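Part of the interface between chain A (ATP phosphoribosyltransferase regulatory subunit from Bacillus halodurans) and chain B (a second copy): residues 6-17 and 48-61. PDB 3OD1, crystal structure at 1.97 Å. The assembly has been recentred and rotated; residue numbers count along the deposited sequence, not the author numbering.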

ATOM      1  N   LYS A   6      11.300   7.708  27.661  1.00 87.06           N
ATOM      2  CA  LYS A   6      11.620   7.650  26.236  1.00 84.59           C
ATOM      3  C   LYS A   6      11.827   6.212  25.760  1.00 78.31           C
ATOM      4  O   LYS A   6      12.618   5.469  26.343  1.00 79.96           O
ATOM      5  N   PRO A   7      11.116   5.820  24.688  1.00 67.08           N
ATOM      6  CA  PRO A   7      11.208   4.457  24.153  1.00 62.02           C
ATOM      7  C   PRO A   7      12.625   4.134  23.698  1.00 53.98           C
ATOM      8  O   PRO A   7      13.345   5.027  23.255  1.00 49.86           O
ATOM      9  N   PHE A   8      13.023   2.870  23.818  1.00 53.17           N
ATOM     10  CA  PHE A   8      14.266   2.422  23.203  1.00 55.13           C
ATOM     11  C   PHE A   8      14.136   2.504  21.681  1.00 52.42           C
ATOM     12  O   PHE A   8      13.021   2.450  21.133  1.00 45.77           O
HETATM   13  N   MSE A   9      15.274   2.612  21.003  1.00 43.50           N
HETATM   14  CA  MSE A   9      15.291   2.822  19.556  1.00 45.92           C
HETATM   15  C   MSE A   9      14.565   1.710  18.806  1.00 44.90           C
HETATM   16  O   MSE A   9      14.019   1.927  17.728  1.00 39.65           O
ATOM     17  N   PHE A  10      14.553   0.517  19.387  1.00 40.84           N
ATOM     18  CA  PHE A  10      13.948  -0.629  18.728  1.00 48.06           C
ATOM     19  C   PHE A  10      12.429  -0.745  18.938  1.00 46.48           C
ATOM     20  O   PHE A  10      11.775  -1.592  18.321  1.00 47.46           O
ATOM     21  N   GLU A  11      11.864   0.092  19.804  1.00 46.00           N
ATOM     22  CA  GLU A  11      10.445  -0.046  20.145  1.00 47.30           C
ATOM     23  C   GLU A  11       9.520   0.526  19.074  1.00 41.80           C
ATOM     24  O   GLU A  11       9.843   1.523  18.425  1.00 42.78           O
ATOM     25  N   LYS A  12       8.375  -0.125  18.901  1.00 40.72           N
ATOM     26  CA  LYS A  12       7.323   0.330  17.993  1.00 38.91           C
ATOM     27  C   LYS A  12       6.088   0.626  18.825  1.00 42.74           C
ATOM     28  O   LYS A  12       5.866  -0.017  19.851  1.00 44.75           O
ATOM     29  N   PRO A  13       5.253   1.577  18.377  1.00 39.80           N
ATOM     30  CA  PRO A  13       3.991   1.796  19.095  1.00 36.74           C
ATOM     31  C   PRO A  13       3.153   0.516  19.199  1.00 41.03           C
ATOM     32  O   PRO A  13       3.262  -0.347  18.328  1.00 38.78           O
ATOM     33  N   PHE A  14       2.325   0.415  20.241  1.00 39.80           N
ATOM     34  CA  PHE A  14       1.480  -0.759  20.476  1.00 41.90           C
ATOM     35  C   PHE A  14       0.618  -1.097  19.269  1.00 35.89           C
ATOM     36  O   PHE A  14       0.031  -0.206  18.656  1.00 38.99           O
ATOM     37  N   GLY A  15       0.561  -2.383  18.928  1.00 35.82           N
ATOM     38  CA  GLY A  15      -0.267  -2.882  17.836  1.00 33.15           C
ATOM     39  C   GLY A  15       0.346  -2.732  16.454  1.00 39.45           C
ATOM     40  O   GLY A  15      -0.284  -3.085  15.447  1.00 38.42           O
HETATM   41  N   MSE A  16       1.556  -2.182  16.398  1.00 36.10           N
HETATM   42  CA  MSE A  16       2.252  -1.997  15.124  1.00 34.50           C
HETATM   43  C   MSE A  16       3.173  -3.192  14.863  1.00 44.20           C
HETATM   44  O   MSE A  16       3.765  -3.734  15.798  1.00 41.73           O
ATOM     45  N   ARG A  17       3.312  -3.615  13.611  1.00 36.05           N
ATOM     46  CA  ARG A  17       4.134  -4.767  13.271  1.00 41.14           C
ATOM     47  C   ARG A  17       4.954  -4.540  12.020  1.00 46.28           C
ATOM     48  O   ARG A  17       4.476  -3.934  11.109  1.00 38.02           O
TER
ATOM     49  N   THR B  48       6.917  -1.679   6.888  1.00 32.38           N
ATOM     50  CA  THR B  48       7.011  -1.238   8.278  1.00 30.52           C
ATOM     51  C   THR B  48       5.679  -0.575   8.609  1.00 35.19           C
ATOM     52  O   THR B  48       4.850  -0.376   7.708  1.00 35.52           O
ATOM     53  N   PRO B  49       5.452  -0.232   9.889  1.00 37.06           N
ATOM     54  CA  PRO B  49       4.124   0.265  10.279  1.00 32.22           C
ATOM     55  C   PRO B  49       3.868   1.684   9.818  1.00 32.15           C
ATOM     56  O   PRO B  49       4.796   2.439   9.514  1.00 32.23           O
ATOM     57  N   THR B  50       2.596   2.051   9.820  1.00 34.08           N
ATOM     58  CA  THR B  50       2.200   3.396   9.475  1.00 30.99           C
ATOM     59  C   THR B  50       2.636   4.381  10.566  1.00 28.61           C
ATOM     60  O   THR B  50       2.927   5.535  10.287  1.00 34.58           O
ATOM     61  N   LEU B  51       2.691   3.909  11.807  1.00 33.22           N
ATOM     62  CA  LEU B  51       3.026   4.769  12.939  1.00 31.15           C
ATOM     63  C   LEU B  51       4.365   4.387  13.557  1.00 31.76           C
ATOM     64  O   LEU B  51       4.616   3.210  13.828  1.00 31.76           O
ATOM     65  N   GLU B  52       5.215   5.384  13.774  1.00 29.33           N
ATOM     66  CA  GLU B  52       6.453   5.195  14.530  1.00 31.42           C
ATOM     67  C   GLU B  52       6.443   6.192  15.686  1.00 30.45           C
ATOM     68  O   GLU B  52       5.688   7.174  15.663  1.00 35.06           O
ATOM     69  N   TYR B  53       7.249   5.938  16.716  1.00 33.44           N
ATOM     70  CA  TYR B  53       7.427   6.919  17.785  1.00 33.80           C
ATOM     71  C   TYR B  53       8.146   8.150  17.274  1.00 37.76           C
ATOM     72  O   TYR B  53       9.105   8.052  16.511  1.00 40.64           O
ATOM     73  N   TYR B  54       7.689   9.317  17.705  1.00 33.87           N
ATOM     74  CA  TYR B  54       8.359  10.561  17.351  1.00 37.57           C
ATOM     75  C   TYR B  54       9.772  10.646  17.937  1.00 40.76           C
ATOM     76  O   TYR B  54      10.727  11.007  17.241  1.00 36.22           O
ATOM     77  N   GLU B  55       9.895  10.311  19.219  1.00 45.98           N
ATOM     78  CA  GLU B  55      11.147  10.534  19.940  1.00 52.62           C
ATOM     79  C   GLU B  55      12.290   9.660  19.431  1.00 50.06           C
ATOM     80  O   GLU B  55      13.448   9.973  19.648  1.00 52.04           O
ATOM     81  N   THR B  56      11.958   8.569  18.751  1.00 48.07           N
ATOM     82  CA  THR B  56      12.977   7.683  18.200  1.00 46.94           C
ATOM     83  C   THR B  56      13.137   7.860  16.685  1.00 44.28           C
ATOM     84  O   THR B  56      14.016   8.585  16.226  1.00 42.89           O
ATOM     85  N   VAL B  57      12.273   7.206  15.913  1.00 39.18           N
ATOM     86  CA  VAL B  57      12.323   7.287  14.458  1.00 37.41           C
ATOM     87  C   VAL B  57      12.027   8.699  13.952  1.00 32.65           C
ATOM     88  O   VAL B  57      12.707   9.209  13.056  1.00 36.48           O
ATOM     89  N   GLY B  58      11.016   9.345  14.523  1.00 35.03           N
ATOM     90  CA  GLY B  58      10.658  10.680  14.068  1.00 27.89           C
ATOM     91  C   GLY B  58      11.861  11.606  14.027  1.00 39.92           C
ATOM     92  O   GLY B  58      12.153  12.221  12.999  1.00 42.55           O
ATOM     93  N   VAL B  59      12.581  11.693  15.141  1.00 40.55           N
ATOM     94  CA  VAL B  59      13.710  12.614  15.244  1.00 39.98           C
ATOM     95  C   VAL B  59      14.913  12.278  14.354  1.00 44.63           C
ATOM     96  O   VAL B  59      15.579  13.180  13.852  1.00 44.95           O
ATOM     97  N   VAL B  60      15.208  10.998  14.150  1.00 39.46           N
ATOM     98  CA  VAL B  60      16.406  10.655  13.373  1.00 39.52           C
ATOM     99  C   VAL B  60      16.131  10.629  11.872  1.00 41.32           C
ATOM    100  O   VAL B  60      17.030  10.394  11.068  1.00 39.68           O
ATOM    101  N   SER B  61      14.881  10.872  11.501  1.00 38.17           N
ATOM    102  CA  SER B  61      14.502  10.981  10.094  1.00 36.09           C
ATOM    103  C   SER B  61      15.188  12.173   9.425  1.00 39.51           C
ATOM    104  O   SER B  61      15.495  13.177  10.083  1.00 34.46           O
TER

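Two stretches can pack closely without a direct hydrogen bond between them, by fitted apolar surfaces and bridging water, and this contact is an example. Its centre is Tyr53(B), which points toward chain A with chi1 in the m well and is clasped between two prolines. Pro7(A) CG lies 3.8 Å from the ring centroid over one face, and Pro13(A) CG lies 4.0 Å from it over the opposite face, both nearly on the ring normal, so each makes a CH-pi contact.

Apolar packing continues on both flanks. Met16(A), a selenomethionine with chi1 and chi2 both m, sets its CB 3.6 Å from Pro49(B) CB and its SE 4.0 Å from Leu51(B) CB. Met9(A), also selenomethionine, starts sideways, but its m, m, m chain curls inward, bringing SE to 3.9 Å from Thr56(B) CB and CE to 4.0 Å from Val60(B) CG1.

Polar groups are joined through water. Thr56(B), rotamer p, turns its methyl CG2 to Pro7(A) O at 3.4 Å, while its OG1 shares water 1 with the carbonyls of Met9(A) and Glu11(A). Water 2 links Glu11(A) O to Glu52(B) OE1 and Tyr53(B) N. Water 3 accepts from Tyr53(B) OH and donates to Glu11(A) OE1 and Lys12(A) O. Glu11(A) OE2 instead accepts a hydrogen bond from Phe8(A) N at 2.7 Å, across the beta turn that these two residues begin and end.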

ATOM      1  CB  LYS A   6      12.861   8.492  25.927  1.00 83.86           C
ATOM      2  CG  LYS A   6      13.430   8.262  24.536  1.00 83.45           C
ATOM      3  CD  LYS A   6      14.731   9.025  24.338  1.00 86.64           C
ATOM      4  CE  LYS A   6      15.466   8.552  23.086  1.00 86.24           C
ATOM      5  NZ  LYS A   6      16.680   9.371  22.803  1.00 85.91           N
ATOM      6  CB  PRO A   7      10.275   4.489  22.929  1.00 61.32           C
ATOM      7  CG  PRO A   7       9.391   5.672  23.132  1.00 61.02           C
ATOM      8  CD  PRO A   7      10.205   6.667  23.900  1.00 60.01           C
ATOM      9  CB  PHE A   8      14.592   0.988  23.625  1.00 62.71           C
ATOM     10  CG  PHE A   8      14.903   0.844  25.086  1.00 70.24           C
ATOM     11  CD1 PHE A   8      15.632   1.817  25.751  1.00 75.02           C
ATOM     12  CD2 PHE A   8      14.479  -0.268  25.791  1.00 72.13           C
ATOM     13  CE1 PHE A   8      15.923   1.689  27.095  1.00 80.99           C
ATOM     14  CE2 PHE A   8      14.768  -0.403  27.137  1.00 76.22           C
ATOM     15  CZ  PHE A   8      15.491   0.576  27.789  1.00 78.19           C
HETATM   16  CB  MSE A   9      16.732   2.980  19.047  1.00 38.38           C
HETATM   17  CG  MSE A   9      17.429   4.205  19.595  1.00 43.18           C
HETATM   18 SE   MSE A   9      16.524   5.883  19.158  0.72 54.20          SE
HETATM   19  CE  MSE A   9      16.891   5.977  17.241  1.00 44.61           C
ATOM     20  CB  PHE A  10      14.649  -1.916  19.170  1.00 56.75           C
ATOM     21  CG  PHE A  10      14.571  -2.178  20.651  1.00 64.44           C
ATOM     22  CD1 PHE A  10      13.428  -2.737  21.213  1.00 62.43           C
ATOM     23  CD2 PHE A  10      15.646  -1.880  21.480  1.00 68.62           C
ATOM     24  CE1 PHE A  10      13.352  -2.984  22.581  1.00 60.84           C
ATOM     25  CE2 PHE A  10      15.582  -2.126  22.844  1.00 68.12           C
ATOM     26  CZ  PHE A  10      14.431  -2.675  23.394  1.00 63.74           C
ATOM     27  CB  GLU A  11      10.125   0.594  21.499  1.00 45.93           C
ATOM     28  CG  GLU A  11      10.870  -0.008  22.670  1.00 54.11           C
ATOM     29  CD  GLU A  11      10.335   0.477  24.007  1.00 61.51           C
ATOM     30  OE1 GLU A  11       9.168   0.162  24.322  1.00 65.67           O
ATOM     31  OE2 GLU A  11      11.079   1.166  24.743  1.00 63.41           O
ATOM     32  CB  LYS A  12       6.974  -0.766  16.974  1.00 35.54           C
ATOM     33  CG  LYS A  12       8.135  -1.234  16.091  1.00 40.53           C
ATOM     34  CD  LYS A  12       7.646  -2.221  15.035  1.00 40.59           C
ATOM     35  CE  LYS A  12       7.426  -3.604  15.608  1.00 47.96           C
ATOM     36  NZ  LYS A  12       8.714  -4.342  15.712  1.00 52.83           N
ATOM     37  CB  PRO A  13       3.274   2.837  18.226  1.00 35.62           C
ATOM     38  CG  PRO A  13       4.421   3.581  17.549  1.00 42.21           C
ATOM     39  CD  PRO A  13       5.425   2.510  17.250  1.00 38.63           C
ATOM     40  CB  PHE A  14       0.568  -0.537  21.686  1.00 58.82           C
ATOM     41  CG  PHE A  14       1.307  -0.253  22.964  1.00 81.08           C
ATOM     42  CD1 PHE A  14       2.358  -1.061  23.371  1.00 90.13           C
ATOM     43  CD2 PHE A  14       0.939   0.814  23.771  1.00 92.05           C
ATOM     44  CE1 PHE A  14       3.039  -0.803  24.554  1.00 95.46           C
ATOM     45  CE2 PHE A  14       1.614   1.077  24.956  1.00 97.53           C
ATOM     46  CZ  PHE A  14       2.664   0.267  25.347  1.00 98.24           C
HETATM   47  CB  MSE A  16       3.060  -0.697  15.128  1.00 36.52           C
HETATM   48  CG  MSE A  16       2.237   0.598  15.167  1.00 37.04           C
HETATM   49 SE   MSE A  16       0.964   0.775  13.677  0.64 39.97          SE
HETATM   50  CE  MSE A  16      -0.614   0.097  14.591  1.00 35.04           C
ATOM     51  CB  ARG A  17       3.273  -5.994  13.019  1.00 38.35           C
ATOM     52  CG  ARG A  17       2.309  -6.336  14.067  1.00 48.43           C
ATOM     53  CD  ARG A  17       1.580  -7.594  13.716  1.00 62.24           C
ATOM     54  NE  ARG A  17       0.306  -7.323  13.085  1.00 74.75           N
ATOM     55  CZ  ARG A  17      -0.418  -8.220  12.435  1.00 79.52           C
ATOM     56  NH1 ARG A  17       0.007  -9.454  12.318  1.00 84.70           N
ATOM     57  NH2 ARG A  17      -1.565  -7.879  11.895  1.00 76.16           N
TER
ATOM     58  CB  THR B  48       8.151  -0.221   8.461  1.00 31.14           C
ATOM     59  OG1 THR B  48       7.924   0.886   7.581  1.00 26.92           O
ATOM     60  CG2 THR B  48       9.505  -0.852   8.145  1.00 36.32           C
ATOM     61  CB  PRO B  49       4.170   0.254  11.816  1.00 28.51           C
ATOM     62  CG  PRO B  49       5.322  -0.669  12.159  1.00 31.90           C
ATOM     63  CD  PRO B  49       6.321  -0.442  11.062  1.00 38.12           C
ATOM     64  CB  THR B  50       0.683   3.455   9.267  1.00 29.80           C
ATOM     65  OG1 THR B  50       0.337   2.615   8.160  1.00 32.12           O
ATOM     66  CG2 THR B  50       0.235   4.885   8.983  1.00 32.58           C
ATOM     67  CB  LEU B  51       1.945   4.650  14.016  1.00 30.76           C
ATOM     68  CG  LEU B  51       0.580   5.242  13.648  1.00 35.95           C
ATOM     69  CD1 LEU B  51      -0.511   4.689  14.559  1.00 33.07           C
ATOM     70  CD2 LEU B  51       0.630   6.751  13.731  1.00 36.31           C
ATOM     71  CB  GLU B  52       7.690   5.416  13.640  1.00 32.89           C
ATOM     72  CG  GLU B  52       7.776   4.519  12.400  1.00 32.34           C
ATOM     73  CD  GLU B  52       8.498   3.201  12.652  1.00 35.79           C
ATOM     74  OE1 GLU B  52       8.887   2.935  13.805  1.00 37.50           O
ATOM     75  OE2 GLU B  52       8.676   2.429  11.694  1.00 36.79           O
ATOM     76  CB  TYR B  53       8.242   6.336  18.941  1.00 33.67           C
ATOM     77  CG  TYR B  53       7.457   5.424  19.837  1.00 33.74           C
ATOM     78  CD1 TYR B  53       6.411   5.904  20.612  1.00 37.54           C
ATOM     79  CD2 TYR B  53       7.769   4.067  19.914  1.00 35.55           C
ATOM     80  CE1 TYR B  53       5.690   5.042  21.443  1.00 38.86           C
ATOM     81  CE2 TYR B  53       7.069   3.214  20.732  1.00 34.18           C
ATOM     82  CZ  TYR B  53       6.032   3.701  21.493  1.00 41.44           C
ATOM     83  OH  TYR B  53       5.348   2.828  22.304  1.00 48.85           O
ATOM     84  CB  TYR B  54       7.532  11.747  17.834  1.00 42.42           C
ATOM     85  CG  TYR B  54       8.277  13.054  17.822  1.00 41.85           C
ATOM     86  CD1 TYR B  54       8.689  13.634  16.631  1.00 39.30           C
ATOM     87  CD2 TYR B  54       8.555  13.723  19.005  1.00 46.17           C
ATOM     88  CE1 TYR B  54       9.362  14.841  16.621  1.00 40.12           C
ATOM     89  CE2 TYR B  54       9.227  14.927  19.005  1.00 44.86           C
ATOM     90  CZ  TYR B  54       9.632  15.479  17.815  1.00 49.49           C
ATOM     91  OH  TYR B  54      10.300  16.679  17.818  1.00 52.16           O
ATOM     92  CB  GLU B  55      10.951  10.339  21.447  1.00 54.97           C
ATOM     93  CG  GLU B  55      10.105  11.421  22.103  1.00 62.42           C
ATOM     94  CD  GLU B  55      10.703  12.821  21.965  1.00 74.95           C
ATOM     95  OE1 GLU B  55      11.887  12.945  21.573  1.00 80.36           O
ATOM     96  OE2 GLU B  55       9.981  13.803  22.253  1.00 75.92           O
ATOM     97  CB  THR B  56      12.685   6.209  18.548  1.00 48.25           C
ATOM     98  OG1 THR B  56      11.402   5.829  18.028  1.00 40.83           O
ATOM     99  CG2 THR B  56      12.695   6.012  20.071  1.00 43.38           C
ATOM    100  CB  VAL B  57      11.333   6.277  13.833  1.00 39.44           C
ATOM    101  CG1 VAL B  57      11.191   6.505  12.335  1.00 36.09           C
ATOM    102  CG2 VAL B  57      11.771   4.849  14.157  1.00 44.85           C
ATOM    103  CB  VAL B  59      14.192  12.785  16.710  1.00 51.22           C
ATOM    104  CG1 VAL B  59      13.114  13.467  17.559  1.00 43.05           C
ATOM    105  CG2 VAL B  59      14.571  11.439  17.306  1.00 50.99           C
ATOM    106  CB  VAL B  60      17.041   9.325  13.830  1.00 37.21           C
ATOM    107  CG1 VAL B  60      17.462   9.430  15.284  1.00 38.12           C
ATOM    108  CG2 VAL B  60      16.069   8.164  13.628  1.00 36.33           C
ATOM    109  CB  SER B  61      12.983  11.137   9.974  1.00 40.39           C
ATOM    110  OG  SER B  61      12.615  11.452   8.645  1.00 44.13           O
TER
HETATM  111  O   HOH W   1      11.858   3.266  17.478  1.00 40.75           O
HETATM  112  O   HOH W   2       8.671   3.550  16.542  1.00 36.65           O
HETATM  113  O   HOH W   3       6.421   0.345  22.910  1.00 58.56           O